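Local coordinates for protein Alpha/beta hydrolase (Streptomyces albidoflavus, PDB 6KSU) that probably cyclises non-ribosomal peptides by head-to-tail macrolactam formation, as a standalone cyclase of the penicillin-binding protein type, at residues 24-36 with 48-62. Sequence-based numbering, arbitrary orientation.
Sequences EGAERDAVGALFE and QLSVYRDGALSEYAT
Tyr60 lies under helix 24-36 and reaches the helix backbone itself. Its CB packs against the ring of Phe35, 3.6 Å from Phe35 CD2. With CG anti to its own carbonyl carbon (chi1 -47°), the ring then runs back beneath the helix: CD1 and CE1 meet the backbone of Gly32, where Tyr60 CE1 comes within 3.3 Å of Gly32 CA, while CE2, across the ring, touches Val31 CG1. At the tip, OH gives its hydrogen to Arg28 O over 2.7 Å. The C=O...OH angle is 114°, with the hydroxyl tilted modestly from the carbonyl plane; the same oxygen also accepts the helical bond from Gly32 N.

Next to the phenol lies an apolar layer. Val31 CG1 also meets Leu49 CD2, and Leu49 CB sits over one face of the Phe35 ring as a CH-pi contact, 3.9 Å from the centroid; Leu348 of the next strand extends this layer. Toward the hairpin turn the contact becomes charged. Glu27 OE1 lies above the Arg53 guanidinium, 3.3 Å from NH1, a salt bridge of charges alone, and Arg53 NH1 has its hydrogen bond with Ala369 O instead. Beyond it the carboxylates of Glu24 and Asp54 approach each other, and a salt bridge from Arg28 NH2 to Glu24 OE1 probably eases their repulsion. At the far end Thr62 OG1 donates to Glu36 OE2 (2.9 Å) from above the carboxylate plane.

The N-terminal helix thus lies along the edge hairpin of the antiparallel sheet in the beta-lactamase-like domain, nearly parallel to strand 56-62 (20°). Mostly apolar packing and two directed hydroxyl bonds hold it there, while the Glu27-Arg53 bridge adds attraction without a directed N-H.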
ATOM      1  N   GLU A  24     -30.406   8.849   6.839  1.00 61.00           N
ATOM      2  CA  GLU A  24     -29.328   8.439   5.943  1.00 53.64           C
ATOM      3  C   GLU A  24     -29.067   9.502   4.878  1.00 50.84           C
ATOM      4  O   GLU A  24     -27.908   9.814   4.572  1.00 46.32           O
ATOM      5  CB  GLU A  24     -29.657   7.085   5.307  1.00 52.13           C
ATOM      6  CG  GLU A  24     -29.427   5.886   6.231  1.00 51.31           C
ATOM      7  CD  GLU A  24     -30.192   4.639   5.797  1.00 58.27           C
ATOM      8  OE1 GLU A  24     -29.843   4.053   4.750  1.00 54.77           O
ATOM      9  OE2 GLU A  24     -31.144   4.240   6.505  1.00 65.17           O
ATOM     10  N   GLY A  25     -30.131  10.093   4.325  1.00 51.19           N
ATOM     11  CA  GLY A  25     -29.954  11.161   3.353  1.00 44.24           C
ATOM     12  C   GLY A  25     -29.235  12.362   3.930  1.00 44.12           C
ATOM     13  O   GLY A  25     -28.415  12.994   3.256  1.00 40.53           O
ATOM     14  N   ALA A  26     -29.524  12.693   5.190  1.00 48.92           N
ATOM     15  CA  ALA A  26     -28.769  13.739   5.865  1.00 45.73           C
ATOM     16  C   ALA A  26     -27.276  13.408   5.912  1.00 46.63           C
ATOM     17  O   ALA A  26     -26.431  14.293   5.726  1.00 40.44           O
ATOM     18  CB  ALA A  26     -29.325  13.954   7.276  1.00 52.56           C
ATOM     19  N   GLU A  27     -26.930  12.134   6.153  1.00 47.85           N
ATOM     20  CA  GLU A  27     -25.521  11.772   6.293  1.00 42.49           C
ATOM     21  C   GLU A  27     -24.771  11.930   4.976  1.00 41.19           C
ATOM     22  O   GLU A  27     -23.673  12.505   4.947  1.00 40.11           O
ATOM     23  CB  GLU A  27     -25.388  10.344   6.809  1.00 42.92           C
ATOM     24  CG  GLU A  27     -25.948  10.131   8.186  1.00 49.45           C
ATOM     25  CD  GLU A  27     -25.726   8.718   8.674  1.00 56.89           C
ATOM     26  OE1 GLU A  27     -25.818   7.778   7.848  1.00 50.98           O
ATOM     27  OE2 GLU A  27     -25.453   8.548   9.881  1.00 65.57           O
ATOM     28  N   ARG A  28     -25.344  11.426   3.876  1.00 44.29           N
ATOM     29  CA  ARG A  28     -24.686  11.573   2.580  1.00 39.66           C
ATOM     30  C   ARG A  28     -24.478  13.041   2.245  1.00 34.86           C
ATOM     31  O   ARG A  28     -23.461  13.413   1.651  1.00 35.82           O
ATOM     32  CB  ARG A  28     -25.501  10.893   1.477  1.00 35.49           C
ATOM     33  CG  ARG A  28     -25.705   9.384   1.624  1.00 39.69           C
ATOM     34  CD  ARG A  28     -27.055   8.961   1.021  1.00 45.05           C
ATOM     35  NE  ARG A  28     -27.459   7.616   1.432  1.00 50.08           N
ATOM     36  CZ  ARG A  28     -28.721   7.235   1.618  1.00 55.13           C
ATOM     37  NH1 ARG A  28     -29.717   8.095   1.429  1.00 54.44           N
ATOM     38  NH2 ARG A  28     -28.990   5.991   1.994  1.00 60.21           N
ATOM     39  N   ASP A  29     -25.439  13.892   2.609  1.00 39.91           N
ATOM     40  CA  ASP A  29     -25.278  15.327   2.395  1.00 35.32           C
ATOM     41  C   ASP A  29     -24.129  15.867   3.217  1.00 33.34           C
ATOM     42  O   ASP A  29     -23.299  16.632   2.715  1.00 33.36           O
ATOM     43  CB  ASP A  29     -26.567  16.058   2.748  1.00 40.34           C
ATOM     44  CG  ASP A  29     -27.661  15.789   1.745  1.00 47.81           C
ATOM     45  OD1 ASP A  29     -27.314  15.400   0.604  1.00 44.29           O
ATOM     46  OD2 ASP A  29     -28.853  15.928   2.106  1.00 53.23           O
ATOM     47  N   ALA A  30     -24.055  15.462   4.488  1.00 35.73           N
ATOM     48  CA  ALA A  30     -22.957  15.907   5.333  1.00 35.05           C
ATOM     49  C   ALA A  30     -21.616  15.426   4.807  1.00 31.27           C
ATOM     50  O   ALA A  30     -20.617  16.138   4.926  1.00 37.37           O
ATOM     51  CB  ALA A  30     -23.169  15.434   6.766  1.00 40.52           C
ATOM     52  N   VAL A  31     -21.560  14.236   4.217  1.00 31.74           N
ATOM     53  CA  VAL A  31     -20.271  13.744   3.741  1.00 35.66           C
ATOM     54  C   VAL A  31     -19.809  14.569   2.545  1.00 29.95           C
ATOM     55  O   VAL A  31     -18.694  15.108   2.531  1.00 25.50           O
ATOM     56  CB  VAL A  31     -20.344  12.240   3.415  1.00 33.24           C
ATOM     57  CG1 VAL A  31     -19.186  11.823   2.508  1.00 29.65           C
ATOM     58  CG2 VAL A  31     -20.316  11.425   4.678  1.00 27.73           C
ATOM     59  N   GLY A  32     -20.670  14.697   1.535  1.00 31.61           N
ATOM     60  CA  GLY A  32     -20.344  15.560   0.410  1.00 30.85           C
ATOM     61  C   GLY A  32     -19.978  16.969   0.835  1.00 32.24           C
ATOM     62  O   GLY A  32     -19.007  17.549   0.338  1.00 30.97           O
ATOM     63  N   ALA A  33     -20.749  17.541   1.760  1.00 28.65           N
ATOM     64  CA  ALA A  33     -20.424  18.878   2.240  1.00 31.92           C
ATOM     65  C   ALA A  33     -19.093  18.879   2.973  1.00 33.26           C
ATOM     66  O   ALA A  33     -18.310  19.826   2.838  1.00 36.79           O
ATOM     67  CB  ALA A  33     -21.539  19.402   3.145  1.00 31.15           C
ATOM     68  N   LEU A  34     -18.799  17.811   3.714  1.00 31.69           N
ATOM     69  CA  LEU A  34     -17.514  17.709   4.390  1.00 31.08           C
ATOM     70  C   LEU A  34     -16.383  17.588   3.379  1.00 34.28           C
ATOM     71  O   LEU A  34     -15.389  18.325   3.449  1.00 29.40           O
ATOM     72  CB  LEU A  34     -17.522  16.516   5.338  1.00 33.75           C
ATOM     73  CG  LEU A  34     -16.299  16.463   6.245  1.00 36.94           C
ATOM     74  CD1 LEU A  34     -16.378  17.611   7.247  1.00 37.45           C
ATOM     75  CD2 LEU A  34     -16.188  15.126   6.935  1.00 30.04           C
ATOM     76  N   PHE A  35     -16.541  16.677   2.412  1.00 30.79           N
ATOM     77  CA  PHE A  35     -15.550  16.474   1.354  1.00 28.60           C
ATOM     78  C   PHE A  35     -15.234  17.773   0.620  1.00 29.49           C
ATOM     79  O   PHE A  35     -14.067  18.091   0.370  1.00 28.74           O
ATOM     80  CB  PHE A  35     -16.090  15.403   0.396  1.00 26.32           C
ATOM     81  CG  PHE A  35     -15.245  15.151  -0.822  1.00 26.19           C
ATOM     82  CD1 PHE A  35     -13.983  14.609  -0.718  1.00 23.42           C
ATOM     83  CD2 PHE A  35     -15.752  15.415  -2.091  1.00 28.24           C
ATOM     84  CE1 PHE A  35     -13.235  14.320  -1.869  1.00 22.82           C
ATOM     85  CE2 PHE A  35     -15.005  15.148  -3.246  1.00 25.32           C
ATOM     86  CZ  PHE A  35     -13.756  14.611  -3.141  1.00 22.51           C
ATOM     87  N   GLU A  36     -16.266  18.547   0.278  1.00 35.81           N
ATOM     88  CA  GLU A  36     -16.050  19.806  -0.432  1.00 38.19           C
ATOM     89  C   GLU A  36     -15.262  20.795   0.417  1.00 33.75           C
ATOM     90  O   GLU A  36     -14.268  21.379  -0.043  1.00 31.09           O
ATOM     91  CB  GLU A  36     -17.389  20.405  -0.849  1.00 40.99           C
ATOM     92  CG  GLU A  36     -17.351  21.014  -2.221  1.00 45.55           C
ATOM     93  CD  GLU A  36     -17.150  19.957  -3.280  1.00 50.46           C
ATOM     94  OE1 GLU A  36     -18.140  19.289  -3.673  1.00 52.87           O
ATOM     95  OE2 GLU A  36     -15.993  19.798  -3.712  1.00 53.90           O
ATOM     96  N   GLN A  48     -11.759  12.427  -5.770  1.00 16.51           N
ATOM     97  CA  GLN A  48     -12.974  11.625  -5.790  1.00 22.19           C
ATOM     98  C   GLN A  48     -13.100  10.949  -4.443  1.00 19.33           C
ATOM     99  O   GLN A  48     -12.099  10.502  -3.873  1.00 18.70           O
ATOM    100  CB  GLN A  48     -12.980  10.546  -6.887  1.00 18.34           C
ATOM    101  CG  GLN A  48     -12.801  11.041  -8.299  1.00 22.87           C
ATOM    102  CD  GLN A  48     -12.426   9.903  -9.248  1.00 24.21           C
ATOM    103  OE1 GLN A  48     -11.768   8.941  -8.852  1.00 30.46           O
ATOM    104  NE2 GLN A  48     -12.862  10.005 -10.503  1.00 17.80           N
ATOM    105  N   LEU A  49     -14.327  10.904  -3.934  1.00 18.51           N
ATOM    106  CA  LEU A  49     -14.668  10.147  -2.742  1.00 23.33           C
ATOM    107  C   LEU A  49     -15.911   9.337  -3.064  1.00 20.89           C
ATOM    108  O   LEU A  49     -16.916   9.879  -3.540  1.00 21.12           O
ATOM    109  CB  LEU A  49     -14.891  11.058  -1.525  1.00 20.48           C
ATOM    110  CG  LEU A  49     -15.392  10.390  -0.234  1.00 21.39           C
ATOM    111  CD1 LEU A  49     -14.262   9.608   0.503  1.00 23.09           C
ATOM    112  CD2 LEU A  49     -16.009  11.416   0.683  1.00 22.73           C
ATOM    113  N   SER A  50     -15.830   8.034  -2.872  1.00 22.34           N
ATOM    114  CA  SER A  50     -16.984   7.176  -3.093  1.00 17.71           C
ATOM    115  C   SER A  50     -17.214   6.384  -1.825  1.00 17.12           C
ATOM    116  O   SER A  50     -16.266   5.839  -1.270  1.00 16.04           O
ATOM    117  CB  SER A  50     -16.760   6.252  -4.287  1.00 21.18           C
ATOM    118  OG  SER A  50     -16.586   7.012  -5.474  1.00 22.80           O
ATOM    119  N   VAL A  51     -18.458   6.343  -1.363  1.00 22.21           N
ATOM    120  CA  VAL A  51     -18.838   5.644  -0.142  1.00 22.25           C
ATOM    121  C   VAL A  51     -19.980   4.700  -0.460  1.00 25.37           C
ATOM    122  O   VAL A  51     -21.032   5.139  -0.940  1.00 23.68           O
ATOM    123  CB  VAL A  51     -19.272   6.615   0.962  1.00 23.83           C
ATOM    124  CG1 VAL A  51     -19.524   5.866   2.262  1.00 19.69           C
ATOM    125  CG2 VAL A  51     -18.250   7.726   1.117  1.00 23.24           C
ATOM    126  N   TYR A  52     -19.785   3.407  -0.190  1.00 23.70           N
ATOM    127  CA  TYR A  52     -20.874   2.447  -0.219  1.00 23.50           C
ATOM    128  C   TYR A  52     -21.302   2.200   1.220  1.00 27.26           C
ATOM    129  O   TYR A  52     -20.474   1.856   2.069  1.00 25.47           O
ATOM    130  CB  TYR A  52     -20.469   1.153  -0.920  1.00 22.74           C
ATOM    131  CG  TYR A  52     -21.553   0.098  -0.940  1.00 25.12           C
ATOM    132  CD1 TYR A  52     -22.576   0.106  -1.904  1.00 29.44           C
ATOM    133  CD2 TYR A  52     -21.569  -0.900   0.021  1.00 24.73           C
ATOM    134  CE1 TYR A  52     -23.571  -0.894  -1.898  1.00 28.10           C
ATOM    135  CE2 TYR A  52     -22.529  -1.862   0.037  1.00 29.57           C
ATOM    136  CZ  TYR A  52     -23.534  -1.866  -0.918  1.00 26.00           C
ATOM    137  OH  TYR A  52     -24.467  -2.871  -0.841  1.00 29.37           O
ATOM    138  N   ARG A  53     -22.586   2.412   1.498  1.00 31.19           N
ATOM    139  CA  ARG A  53     -23.092   2.322   2.859  1.00 31.60           C
ATOM    140  C   ARG A  53     -24.609   2.182   2.816  1.00 35.32           C
ATOM    141  O   ARG A  53     -25.288   2.891   2.065  1.00 35.38           O
ATOM    142  CB  ARG A  53     -22.678   3.549   3.677  1.00 32.46           C
ATOM    143  CG  ARG A  53     -23.614   3.837   4.844  1.00 39.20           C
ATOM    144  CD  ARG A  53     -22.922   4.541   5.993  1.00 41.11           C
ATOM    145  NE  ARG A  53     -22.667   5.945   5.718  1.00 39.90           N
ATOM    146  CZ  ARG A  53     -22.601   6.872   6.666  1.00 48.45           C
ATOM    147  NH1 ARG A  53     -22.779   6.529   7.939  1.00 42.04           N
ATOM    148  NH2 ARG A  53     -22.349   8.133   6.345  1.00 52.02           N
ATOM    149  N   ASP A  54     -25.127   1.246   3.606  1.00 40.12           N
ATOM    150  CA  ASP A  54     -26.562   0.969   3.678  1.00 38.22           C
ATOM    151  C   ASP A  54     -27.111   0.506   2.333  1.00 42.72           C
ATOM    152  O   ASP A  54     -28.231   0.848   1.947  1.00 44.18           O
ATOM    153  CB  ASP A  54     -27.326   2.183   4.198  1.00 45.48           C
ATOM    154  CG  ASP A  54     -27.088   2.416   5.673  1.00 48.84           C
ATOM    155  OD1 ASP A  54     -26.837   3.572   6.065  1.00 53.28           O
ATOM    156  OD2 ASP A  54     -27.147   1.423   6.433  1.00 55.32           O
ATOM    157  N   GLY A  55     -26.317  -0.302   1.629  1.00 37.35           N
ATOM    158  CA  GLY A  55     -26.703  -0.867   0.354  1.00 32.69           C
ATOM    159  C   GLY A  55     -26.634   0.069  -0.835  1.00 33.66           C
ATOM    160  O   GLY A  55     -26.962  -0.349  -1.947  1.00 34.12           O
ATOM    161  N   ALA A  56     -26.220   1.320  -0.663  1.00 32.87           N
ATOM    162  CA  ALA A  56     -26.207   2.213  -1.808  1.00 29.09           C
ATOM    163  C   ALA A  56     -24.920   3.020  -1.844  1.00 28.58           C
ATOM    164  O   ALA A  56     -24.219   3.177  -0.841  1.00 28.34           O
ATOM    165  CB  ALA A  56     -27.424   3.137  -1.801  1.00 37.29           C
ATOM    166  N   LEU A  57     -24.640   3.558  -3.024  1.00 26.66           N
ATOM    167  CA  LEU A  57     -23.378   4.201  -3.332  1.00 23.56           C
ATOM    168  C   LEU A  57     -23.550   5.717  -3.407  1.00 28.38           C
ATOM    169  O   LEU A  57     -24.506   6.210  -4.015  1.00 23.89           O
ATOM    170  CB  LEU A  57     -22.846   3.669  -4.660  1.00 24.58           C
ATOM    171  CG  LEU A  57     -21.571   4.288  -5.213  1.00 25.36           C
ATOM    172  CD1 LEU A  57     -20.360   3.693  -4.455  1.00 23.08           C
ATOM    173  CD2 LEU A  57     -21.484   4.023  -6.715  1.00 17.57           C
ATOM    174  N   SER A  58     -22.619   6.445  -2.789  1.00 23.99           N
ATOM    175  CA  SER A  58     -22.495   7.893  -2.931  1.00 27.28           C
ATOM    176  C   SER A  58     -21.213   8.174  -3.694  1.00 29.03           C
ATOM    177  O   SER A  58     -20.167   7.611  -3.358  1.00 24.21           O
ATOM    178  CB  SER A  58     -22.430   8.604  -1.572  1.00 28.95           C
ATOM    179  OG  SER A  58     -23.672   8.562  -0.893  1.00 32.38           O
ATOM    180  N   GLU A  59     -21.282   9.050  -4.699  1.00 29.00           N
ATOM    181  CA  GLU A  59     -20.125   9.378  -5.530  1.00 28.89           C
ATOM    182  C   GLU A  59     -19.909  10.880  -5.517  1.00 28.78           C
ATOM    183  O   GLU A  59     -20.733  11.635  -6.043  1.00 29.49           O
ATOM    184  CB  GLU A  59     -20.294   8.897  -6.974  1.00 30.43           C
ATOM    185  CG  GLU A  59     -20.676   7.445  -7.153  1.00 23.15           C
ATOM    186  CD  GLU A  59     -20.615   7.031  -8.618  1.00 33.85           C
ATOM    187  OE1 GLU A  59     -19.544   6.537  -9.036  1.00 30.26           O
ATOM    188  OE2 GLU A  59     -21.621   7.237  -9.365  1.00 34.53           O
ATOM    189  N   TYR A  60     -18.795  11.309  -4.942  1.00 21.55           N
ATOM    190  CA  TYR A  60     -18.443  12.712  -4.899  1.00 22.85           C
ATOM    191  C   TYR A  60     -17.200  12.902  -5.749  1.00 26.36           C
ATOM    192  O   TYR A  60     -16.334  12.024  -5.792  1.00 29.75           O
ATOM    193  CB  TYR A  60     -18.203  13.154  -3.466  1.00 23.32           C
ATOM    194  CG  TYR A  60     -19.284  12.708  -2.482  1.00 28.22           C
ATOM    195  CD1 TYR A  60     -20.464  13.437  -2.313  1.00 28.59           C
ATOM    196  CD2 TYR A  60     -19.118  11.565  -1.711  1.00 30.68           C
ATOM    197  CE1 TYR A  60     -21.447  13.030  -1.407  1.00 26.72           C
ATOM    198  CE2 TYR A  60     -20.094  11.155  -0.803  1.00 30.02           C
ATOM    199  CZ  TYR A  60     -21.256  11.897  -0.649  1.00 28.17           C
ATOM    200  OH  TYR A  60     -22.216  11.478   0.261  1.00 24.60           O
ATOM    201  N   ALA A  61     -17.129  14.029  -6.453  1.00 23.98           N
ATOM    202  CA  ALA A  61     -16.008  14.311  -7.338  1.00 22.42           C
ATOM    203  C   ALA A  61     -15.954  15.805  -7.563  1.00 27.25           C
ATOM    204  O   ALA A  61     -16.992  16.428  -7.790  1.00 23.45           O
ATOM    205  CB  ALA A  61     -16.136  13.607  -8.688  1.00 17.31           C
ATOM    206  N   THR A  62     -14.744  16.369  -7.534  1.00 23.54           N
ATOM    207  CA  THR A  62     -14.608  17.811  -7.638  1.00 24.12           C
ATOM    208  C   THR A  62     -13.245  18.149  -8.219  1.00 26.00           C
ATOM    209  O   THR A  62     -12.325  17.321  -8.236  1.00 20.84           O
ATOM    210  CB  THR A  62     -14.812  18.462  -6.269  1.00 31.65           C
ATOM    211  OG1 THR A  62     -15.011  19.870  -6.414  1.00 32.57           O
ATOM    212  CG2 THR A  62     -13.606  18.175  -5.336  1.00 29.34           C
TER